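PDB 4MC3: (2Z,6E)-hedycaryol synthase from Kitasatospora setae, which catalyses the magnesium-dependent 1,11-cyclisation of (2E,6E)-farnesyl diphosphate, with addition of water, to (2Z,6E)-hedycaryol and diphosphate. Local coordinates for residues 4-16 with 251-265. Sequence-based numbering, arbitrary orientation.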
ATOM      1  N   PHE A   4      16.696  21.748   0.518  1.00 74.41           N
ATOM      2  CA  PHE A   4      15.304  22.260   0.670  1.00 64.98           C
ATOM      3  C   PHE A   4      14.765  21.982   2.074  1.00 60.75           C
ATOM      4  O   PHE A   4      15.240  21.067   2.757  1.00 65.07           O
ATOM      5  CB  PHE A   4      14.387  21.657  -0.415  1.00 61.86           C
ATOM      6  CG  PHE A   4      13.938  20.243  -0.135  1.00 54.06           C
ATOM      7  CD1 PHE A   4      12.788  19.997   0.612  1.00 48.69           C
ATOM      8  CD2 PHE A   4      14.643  19.160  -0.631  1.00 48.98           C
ATOM      9  CE1 PHE A   4      12.364  18.700   0.868  1.00 55.94           C
ATOM     10  CE2 PHE A   4      14.224  17.855  -0.376  1.00 52.43           C
ATOM     11  CZ  PHE A   4      13.082  17.621   0.369  1.00 45.64           C
ATOM     12  N   GLU A   5      13.770  22.764   2.497  1.00 55.76           N
ATOM     13  CA  GLU A   5      13.126  22.584   3.797  1.00 58.28           C
ATOM     14  C   GLU A   5      11.900  21.686   3.665  1.00 58.22           C
ATOM     15  O   GLU A   5      10.920  22.043   3.015  1.00 57.26           O
ATOM     16  CB  GLU A   5      12.700  23.932   4.370  1.00 71.71           C
ATOM     17  CG  GLU A   5      13.866  24.862   4.661  1.00 87.15           C
ATOM     18  CD  GLU A   5      13.420  26.249   5.068  1.00 87.04           C
ATOM     19  OE1 GLU A   5      12.380  26.373   5.753  1.00103.34           O
ATOM     20  OE2 GLU A   5      14.118  27.219   4.704  1.00 89.95           O
ATOM     21  N   ILE A   6      11.977  20.513   4.281  1.00 51.94           N
ATOM     22  CA  ILE A   6      10.880  19.557   4.303  1.00 46.89           C
ATOM     23  C   ILE A   6       9.657  20.201   4.932  1.00 49.80           C
ATOM     24  O   ILE A   6       9.755  20.720   6.024  1.00 53.12           O
ATOM     25  CB  ILE A   6      11.250  18.321   5.154  1.00 63.25           C
ATOM     26  CG1 ILE A   6      12.313  17.474   4.450  1.00 70.13           C
ATOM     27  CG2 ILE A   6      10.022  17.469   5.470  1.00 69.02           C
ATOM     28  CD1 ILE A   6      11.766  16.566   3.370  1.00 73.46           C
ATOM     29  N   PRO A   7       8.495  20.147   4.260  1.00 51.02           N
ATOM     30  CA  PRO A   7       7.294  20.714   4.877  1.00 49.87           C
ATOM     31  C   PRO A   7       6.995  20.122   6.267  1.00 48.86           C
ATOM     32  O   PRO A   7       7.397  18.997   6.578  1.00 42.64           O
ATOM     33  CB  PRO A   7       6.178  20.362   3.885  1.00 46.04           C
ATOM     34  CG  PRO A   7       6.879  20.188   2.580  1.00 50.61           C
ATOM     35  CD  PRO A   7       8.213  19.588   2.922  1.00 45.61           C
ATOM     36  N   ASP A   8       6.308  20.893   7.096  1.00 50.32           N
ATOM     37  CA  ASP A   8       5.941  20.440   8.434  1.00 58.27           C
ATOM     38  C   ASP A   8       4.589  19.783   8.294  1.00 48.40           C
ATOM     39  O   ASP A   8       3.573  20.349   8.654  1.00 57.53           O
ATOM     40  CB  ASP A   8       5.891  21.606   9.445  1.00 69.20           C
ATOM     41  CG  ASP A   8       7.227  21.849  10.117  1.00 82.30           C
ATOM     42  OD1 ASP A   8       7.646  20.985  10.921  1.00 94.70           O
ATOM     43  OD2 ASP A   8       7.851  22.903   9.845  1.00 86.21           O
ATOM     44  N   PHE A   9       4.582  18.576   7.751  1.00 42.96           N
ATOM     45  CA  PHE A   9       3.329  17.921   7.408  1.00 37.36           C
ATOM     46  C   PHE A   9       2.594  17.668   8.683  1.00 38.32           C
ATOM     47  O   PHE A   9       3.197  17.189   9.641  1.00 43.06           O
ATOM     48  CB  PHE A   9       3.577  16.564   6.744  1.00 38.83           C
ATOM     49  CG  PHE A   9       4.214  16.643   5.387  1.00 33.29           C
ATOM     50  CD1 PHE A   9       3.535  17.203   4.316  1.00 31.83           C
ATOM     51  CD2 PHE A   9       5.480  16.097   5.162  1.00 35.72           C
ATOM     52  CE1 PHE A   9       4.112  17.227   3.049  1.00 32.11           C
ATOM     53  CE2 PHE A   9       6.050  16.130   3.899  1.00 32.74           C
ATOM     54  CZ  PHE A   9       5.355  16.686   2.842  1.00 33.02           C
ATOM     55  N   TYR A  10       1.306  17.991   8.690  1.00 33.92           N
ATOM     56  CA  TYR A  10       0.465  17.737   9.841  1.00 33.10           C
ATOM     57  C   TYR A  10      -0.745  16.906   9.434  1.00 34.15           C
ATOM     58  O   TYR A  10      -1.403  17.172   8.420  1.00 30.31           O
ATOM     59  CB  TYR A  10       0.005  19.059  10.497  1.00 32.39           C
ATOM     60  CG  TYR A  10      -1.043  18.840  11.582  1.00 33.50           C
ATOM     61  CD1 TYR A  10      -0.661  18.446  12.879  1.00 35.77           C
ATOM     62  CD2 TYR A  10      -2.417  18.966  11.309  1.00 36.93           C
ATOM     63  CE1 TYR A  10      -1.613  18.204  13.860  1.00 38.64           C
ATOM     64  CE2 TYR A  10      -3.373  18.736  12.297  1.00 33.65           C
ATOM     65  CZ  TYR A  10      -2.966  18.347  13.557  1.00 36.81           C
ATOM     66  OH  TYR A  10      -3.902  18.124  14.554  1.00 47.65           O
ATOM     67  N   VAL A  11      -1.020  15.896  10.244  1.00 32.29           N
ATOM     68  CA  VAL A  11      -2.177  15.037  10.071  1.00 27.33           C
ATOM     69  C   VAL A  11      -2.899  14.942  11.424  1.00 25.60           C
ATOM     70  O   VAL A  11      -2.271  14.711  12.450  1.00 33.60           O
ATOM     71  CB  VAL A  11      -1.736  13.618   9.592  1.00 31.68           C
ATOM     72  CG1 VAL A  11      -2.937  12.772   9.399  1.00 31.36           C
ATOM     73  CG2 VAL A  11      -0.974  13.733   8.279  1.00 35.74           C
ATOM     74  N   PRO A  12      -4.218  15.127  11.433  1.00 26.59           N
ATOM     75  CA  PRO A  12      -4.957  15.246  12.710  1.00 30.26           C
ATOM     76  C   PRO A  12      -5.250  13.931  13.408  1.00 36.09           C
ATOM     77  O   PRO A  12      -5.628  13.932  14.586  1.00 48.99           O
ATOM     78  CB  PRO A  12      -6.275  15.877  12.289  1.00 35.40           C
ATOM     79  CG  PRO A  12      -6.421  15.572  10.859  1.00 34.96           C
ATOM     80  CD  PRO A  12      -5.039  15.601  10.305  1.00 32.78           C
ATOM     81  N   PHE A  13      -5.090  12.822  12.689  1.00 28.70           N
ATOM     82  CA  PHE A  13      -5.522  11.524  13.176  1.00 26.53           C
ATOM     83  C   PHE A  13      -4.509  10.995  14.191  1.00 25.16           C
ATOM     84  O   PHE A  13      -3.302  11.179  14.024  1.00 27.10           O
ATOM     85  CB  PHE A  13      -5.668  10.546  11.984  1.00 25.45           C
ATOM     86  CG  PHE A  13      -6.508  11.092  10.847  1.00 26.27           C
ATOM     87  CD1 PHE A  13      -7.844  11.447  11.026  1.00 29.55           C
ATOM     88  CD2 PHE A  13      -5.933  11.309   9.598  1.00 28.48           C
ATOM     89  CE1 PHE A  13      -8.593  12.007   9.978  1.00 29.91           C
ATOM     90  CE2 PHE A  13      -6.676  11.844   8.556  1.00 31.31           C
ATOM     91  CZ  PHE A  13      -8.005  12.200   8.746  1.00 35.00           C
ATOM     92  N   PRO A  14      -5.001  10.327  15.264  1.00 27.77           N
ATOM     93  CA  PRO A  14      -4.055   9.791  16.215  1.00 30.79           C
ATOM     94  C   PRO A  14      -3.056   8.812  15.594  1.00 26.03           C
ATOM     95  O   PRO A  14      -3.386   8.106  14.611  1.00 29.44           O
ATOM     96  CB  PRO A  14      -4.946   9.121  17.281  1.00 32.49           C
ATOM     97  CG  PRO A  14      -6.262   9.809  17.163  1.00 36.02           C
ATOM     98  CD  PRO A  14      -6.400  10.141  15.690  1.00 33.77           C
ATOM     99  N   LEU A  15      -1.856   8.802  16.164  1.00 27.23           N
ATOM    100  CA  LEU A  15      -0.823   7.864  15.787  1.00 23.32           C
ATOM    101  C   LEU A  15      -1.049   6.569  16.559  1.00 25.76           C
ATOM    102  O   LEU A  15      -0.925   6.537  17.752  1.00 26.67           O
ATOM    103  CB  LEU A  15       0.586   8.397  16.047  1.00 27.74           C
ATOM    104  CG  LEU A  15       1.734   7.451  15.757  1.00 29.01           C
ATOM    105  CD1 LEU A  15       1.787   7.228  14.254  1.00 29.63           C
ATOM    106  CD2 LEU A  15       3.063   8.001  16.238  1.00 32.95           C
ATOM    107  N   GLU A  16      -1.359   5.487  15.843  1.00 23.12           N
ATOM    108  CA  GLU A  16      -1.641   4.148  16.386  1.00 23.68           C
ATOM    109  C   GLU A  16      -0.598   3.120  15.899  1.00 22.38           C
ATOM    110  O   GLU A  16      -0.129   3.205  14.764  1.00 24.48           O
ATOM    111  CB  GLU A  16      -3.029   3.659  15.944  1.00 23.56           C
ATOM    112  CG  GLU A  16      -4.160   4.568  16.295  1.00 24.81           C
ATOM    113  CD  GLU A  16      -5.511   4.074  15.831  1.00 26.27           C
ATOM    114  OE1 GLU A  16      -5.725   2.876  15.544  1.00 30.94           O
ATOM    115  OE2 GLU A  16      -6.424   4.891  15.848  1.00 27.91           O
ATOM    116  N   GLN A 251      12.845  23.516  -4.079  1.00 43.11           N
ATOM    117  CA  GLN A 251      11.944  23.993  -3.047  1.00 43.12           C
ATOM    118  C   GLN A 251      10.565  24.375  -3.573  1.00 43.51           C
ATOM    119  O   GLN A 251       9.554  24.096  -2.925  1.00 39.40           O
ATOM    120  CB  GLN A 251      12.531  25.208  -2.333  1.00 51.81           C
ATOM    121  CG  GLN A 251      11.714  25.623  -1.121  1.00 47.71           C
ATOM    122  CD  GLN A 251      11.874  24.646   0.019  1.00 53.20           C
ATOM    123  OE1 GLN A 251      12.976  24.469   0.531  1.00 56.58           O
ATOM    124  NE2 GLN A 251      10.783  23.978   0.407  1.00 53.46           N
ATOM    125  N   GLU A 252      10.525  25.030  -4.727  1.00 40.32           N
ATOM    126  CA  GLU A 252       9.274  25.404  -5.337  1.00 38.76           C
ATOM    127  C   GLU A 252       8.475  24.147  -5.724  1.00 36.09           C
ATOM    128  O   GLU A 252       7.279  24.114  -5.561  1.00 34.86           O
ATOM    129  CB  GLU A 252       9.491  26.287  -6.552  1.00 41.51           C
ATOM    130  CG  GLU A 252       9.889  27.716  -6.161  1.00 46.76           C
ATOM    131  CD  GLU A 252      10.396  28.556  -7.328  1.00 50.45           C
ATOM    132  OE1 GLU A 252      11.072  28.011  -8.244  1.00 52.01           O
ATOM    133  OE2 GLU A 252      10.121  29.779  -7.312  1.00 58.49           O
ATOM    134  N   ALA A 253       9.139  23.134  -6.256  1.00 32.60           N
ATOM    135  CA  ALA A 253       8.435  21.891  -6.609  1.00 27.81           C
ATOM    136  C   ALA A 253       7.923  21.164  -5.358  1.00 31.49           C
ATOM    137  O   ALA A 253       6.812  20.612  -5.361  1.00 32.29           O
ATOM    138  CB  ALA A 253       9.309  20.994  -7.421  1.00 28.86           C
ATOM    139  N   VAL A 254       8.747  21.132  -4.311  1.00 32.58           N
ATOM    140  CA  VAL A 254       8.363  20.574  -3.019  1.00 31.77           C
ATOM    141  C   VAL A 254       7.140  21.282  -2.468  1.00 35.38           C
ATOM    142  O   VAL A 254       6.206  20.631  -1.939  1.00 32.72           O
ATOM    143  CB  VAL A 254       9.520  20.615  -1.991  1.00 35.12           C
ATOM    144  CG1 VAL A 254       9.020  20.352  -0.565  1.00 35.64           C
ATOM    145  CG2 VAL A 254      10.570  19.586  -2.361  1.00 38.64           C
ATOM    146  N   ASP A 255       7.142  22.601  -2.542  1.00 34.37           N
ATOM    147  CA  ASP A 255       6.026  23.363  -1.984  1.00 33.91           C
ATOM    148  C   ASP A 255       4.734  23.053  -2.734  1.00 35.07           C
ATOM    149  O   ASP A 255       3.668  22.982  -2.150  1.00 33.60           O
ATOM    150  CB  ASP A 255       6.331  24.869  -2.024  1.00 42.69           C
ATOM    151  CG  ASP A 255       7.513  25.278  -1.121  1.00 56.60           C
ATOM    152  OD1 ASP A 255       7.974  24.447  -0.300  1.00 52.29           O
ATOM    153  OD2 ASP A 255       7.978  26.449  -1.226  1.00 57.92           O
ATOM    154  N   GLN A 256       4.835  22.849  -4.034  1.00 33.09           N
ATOM    155  CA  GLN A 256       3.695  22.460  -4.837  1.00 30.56           C
ATOM    156  C   GLN A 256       3.170  21.047  -4.510  1.00 28.47           C
ATOM    157  O   GLN A 256       1.951  20.818  -4.525  1.00 29.22           O
ATOM    158  CB  GLN A 256       4.025  22.611  -6.296  1.00 31.97           C
ATOM    159  CG  GLN A 256       4.199  24.097  -6.638  1.00 39.27           C
ATOM    160  CD  GLN A 256       4.601  24.324  -8.070  1.00 43.17           C
ATOM    161  OE1 GLN A 256       5.791  24.541  -8.382  1.00 46.52           O
ATOM    162  NE2 GLN A 256       3.631  24.224  -8.959  1.00 38.91           N
ATOM    163  N   VAL A 257       4.085  20.113  -4.244  1.00 25.93           N
ATOM    164  CA  VAL A 257       3.680  18.787  -3.783  1.00 25.11           C
ATOM    165  C   VAL A 257       2.984  18.897  -2.400  1.00 27.45           C
ATOM    166  O   VAL A 257       1.968  18.222  -2.171  1.00 25.55           O
ATOM    167  CB  VAL A 257       4.844  17.782  -3.786  1.00 25.05           C
ATOM    168  CG1 VAL A 257       4.437  16.483  -3.093  1.00 25.29           C
ATOM    169  CG2 VAL A 257       5.326  17.527  -5.203  1.00 26.63           C
ATOM    170  N   ALA A 258       3.495  19.760  -1.508  1.00 27.85           N
ATOM    171  CA  ALA A 258       2.840  20.002  -0.204  1.00 29.24           C
ATOM    172  C   ALA A 258       1.392  20.466  -0.389  1.00 29.94           C
ATOM    173  O   ALA A 258       0.494  20.077   0.364  1.00 30.64           O
ATOM    174  CB  ALA A 258       3.623  21.026   0.624  1.00 34.65           C
ATOM    175  N   VAL A 259       1.131  21.288  -1.397  1.00 29.81           N
ATOM    176  CA  VAL A 259      -0.245  21.732  -1.659  1.00 31.44           C
ATOM    177  C   VAL A 259      -1.118  20.535  -2.104  1.00 33.95           C
ATOM    178  O   VAL A 259      -2.280  20.354  -1.694  1.00 31.23           O
ATOM    179  CB  VAL A 259      -0.258  22.848  -2.713  1.00 38.35           C
ATOM    180  CG1 VAL A 259      -1.668  23.120  -3.220  1.00 38.02           C
ATOM    181  CG2 VAL A 259       0.388  24.113  -2.144  1.00 39.63           C
ATOM    182  N   LEU A 260      -0.543  19.695  -2.938  1.00 27.67           N
ATOM    183  CA  LEU A 260      -1.225  18.456  -3.368  1.00 26.97           C
ATOM    184  C   LEU A 260      -1.524  17.533  -2.210  1.00 23.76           C
ATOM    185  O   LEU A 260      -2.593  16.915  -2.172  1.00 25.40           O
ATOM    186  CB  LEU A 260      -0.417  17.679  -4.413  1.00 29.70           C
ATOM    187  CG  LEU A 260      -0.919  17.456  -5.825  1.00 44.92           C
ATOM    188  CD1 LEU A 260      -0.103  16.329  -6.433  1.00 37.70           C
ATOM    189  CD2 LEU A 260      -2.387  17.111  -5.879  1.00 35.89           C
ATOM    190  N   VAL A 261      -0.546  17.358  -1.330  1.00 23.80           N
ATOM    191  CA  VAL A 261      -0.738  16.561  -0.122  1.00 23.17           C
ATOM    192  C   VAL A 261      -1.894  17.094   0.730  1.00 25.23           C
ATOM    193  O   VAL A 261      -2.740  16.323   1.218  1.00 24.12           O
ATOM    194  CB  VAL A 261       0.566  16.479   0.718  1.00 23.61           C
ATOM    195  CG1 VAL A 261       0.355  15.868   2.087  1.00 25.57           C
ATOM    196  CG2 VAL A 261       1.652  15.695   0.001  1.00 24.68           C
ATOM    197  N   GLU A 262      -1.915  18.421   0.965  1.00 26.35           N
ATOM    198  CA  GLU A 262      -2.995  18.974   1.731  1.00 28.18           C
ATOM    199  C   GLU A 262      -4.321  18.696   1.051  1.00 24.85           C
ATOM    200  O   GLU A 262      -5.314  18.361   1.705  1.00 27.88           O
ATOM    201  CB  GLU A 262      -2.767  20.481   1.999  1.00 30.43           C
ATOM    202  CG  GLU A 262      -1.636  20.746   2.993  1.00 43.88           C
ATOM    203  CD  GLU A 262      -1.735  19.889   4.277  1.00 50.92           C
ATOM    204  OE1 GLU A 262      -2.718  20.109   5.046  1.00 43.21           O
ATOM    205  OE2 GLU A 262      -0.824  19.017   4.509  1.00 35.67           O
ATOM    206  N   ALA A 263      -4.375  18.814  -0.272  1.00 25.43           N
ATOM    207  CA  ALA A 263      -5.554  18.451  -1.015  1.00 28.48           C
ATOM    208  C   ALA A 263      -6.007  17.002  -0.764  1.00 27.60           C
ATOM    209  O   ALA A 263      -7.224  16.715  -0.629  1.00 27.19           O
ATOM    210  CB  ALA A 263      -5.343  18.704  -2.505  1.00 30.32           C
ATOM    211  N   GLN A 264      -5.041  16.083  -0.731  1.00 23.24           N
ATOM    212  CA  GLN A 264      -5.403  14.701  -0.444  1.00 23.70           C
ATOM    213  C   GLN A 264      -6.001  14.534   0.950  1.00 25.43           C
ATOM    214  O   GLN A 264      -6.970  13.768   1.105  1.00 25.07           O
ATOM    215  CB  GLN A 264      -4.243  13.696  -0.651  1.00 24.18           C
ATOM    216  CG  GLN A 264      -3.558  13.722  -2.005  1.00 23.75           C
ATOM    217  CD  GLN A 264      -4.565  13.703  -3.114  1.00 24.66           C
ATOM    218  OE1 GLN A 264      -5.430  12.826  -3.202  1.00 25.61           O
ATOM    219  NE2 GLN A 264      -4.493  14.711  -3.967  1.00 32.92           N
ATOM    220  N   LEU A 265      -5.392  15.198   1.929  1.00 24.34           N
ATOM    221  CA  LEU A 265      -5.915  15.196   3.288  1.00 24.77           C
ATOM    222  C   LEU A 265      -7.360  15.651   3.349  1.00 28.55           C
ATOM    223  O   LEU A 265      -8.198  14.989   3.986  1.00 27.83           O
ATOM    224  CB  LEU A 265      -5.067  16.015   4.251  1.00 26.12           C
ATOM    225  CG  LEU A 265      -5.675  16.137   5.645  1.00 27.54           C
ATOM    226  CD1 LEU A 265      -5.850  14.793   6.344  1.00 28.01           C
ATOM    227  CD2 LEU A 265      -4.780  17.101   6.430  1.00 30.95           C
TER
HETATM  228  O   HOH W   1      -0.947  16.477   5.647  1.00 29.81           O
HETATM  229  O   HOH W   2      -2.537  19.601   7.628  1.00 37.49           O
HETATM  230  O   HOH W   3       0.751  19.761   6.642  1.00 41.92           O
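Q251 and the backbone of E5 fasten the N-terminal segment of this all-helical class I terpene synthase fold to helix 250-282, a worked example of how an extended segment without regular structure can be held on a helix. The side-chain amide of Q251 grips both backbone polar groups of one residue. E5 N donates to Q251 OE1 at 2.7 Å, nearly straight and on a lone pair in the plane of the Q251 side-chain carbonyl, while Q251 NE2 gives a longer bond of 3.3 Å to E5 O. CG of Q251 stands anti to its backbone N (chi1 -172°) and the chain bends at the next bond, which carries the amide back to the N-terminal segment; a further bond from NE2 to D255 OD1, 2.9 Å long, fixes its rotation. A leucine in place of this glutamine would probably leave E5 N and E5 O without these mates and the end of the segment freer to move.

Beside this pair of hydrogen bonds the contact is tight and apolar. V254 splits its two methyls between partners: CG2 sits over one face of the F4 ring, 3.9 Å from its centroid in a CH-pi contact, while CG1 packs on P7 CD. P7 CG then rests on A258 CB, and the side chains of F9 and V261 cross at about a right angle, F9 CD1 lying 4.1 Å from V261 CG1. V261 also touches helix 204-225 and F9 reaches L307 on helix 286-309, so the segment runs across a junction of helices.

Water enters farther along, at Y10 and E262, which meet through three waters rather than directly: two donate to Y10 O, the third accepts from Y10 N, and all three donate to the carboxylate of E262. Beyond them the contact becomes apolar again at L265, its CD1 lying 3.8 Å from CE2 of F13.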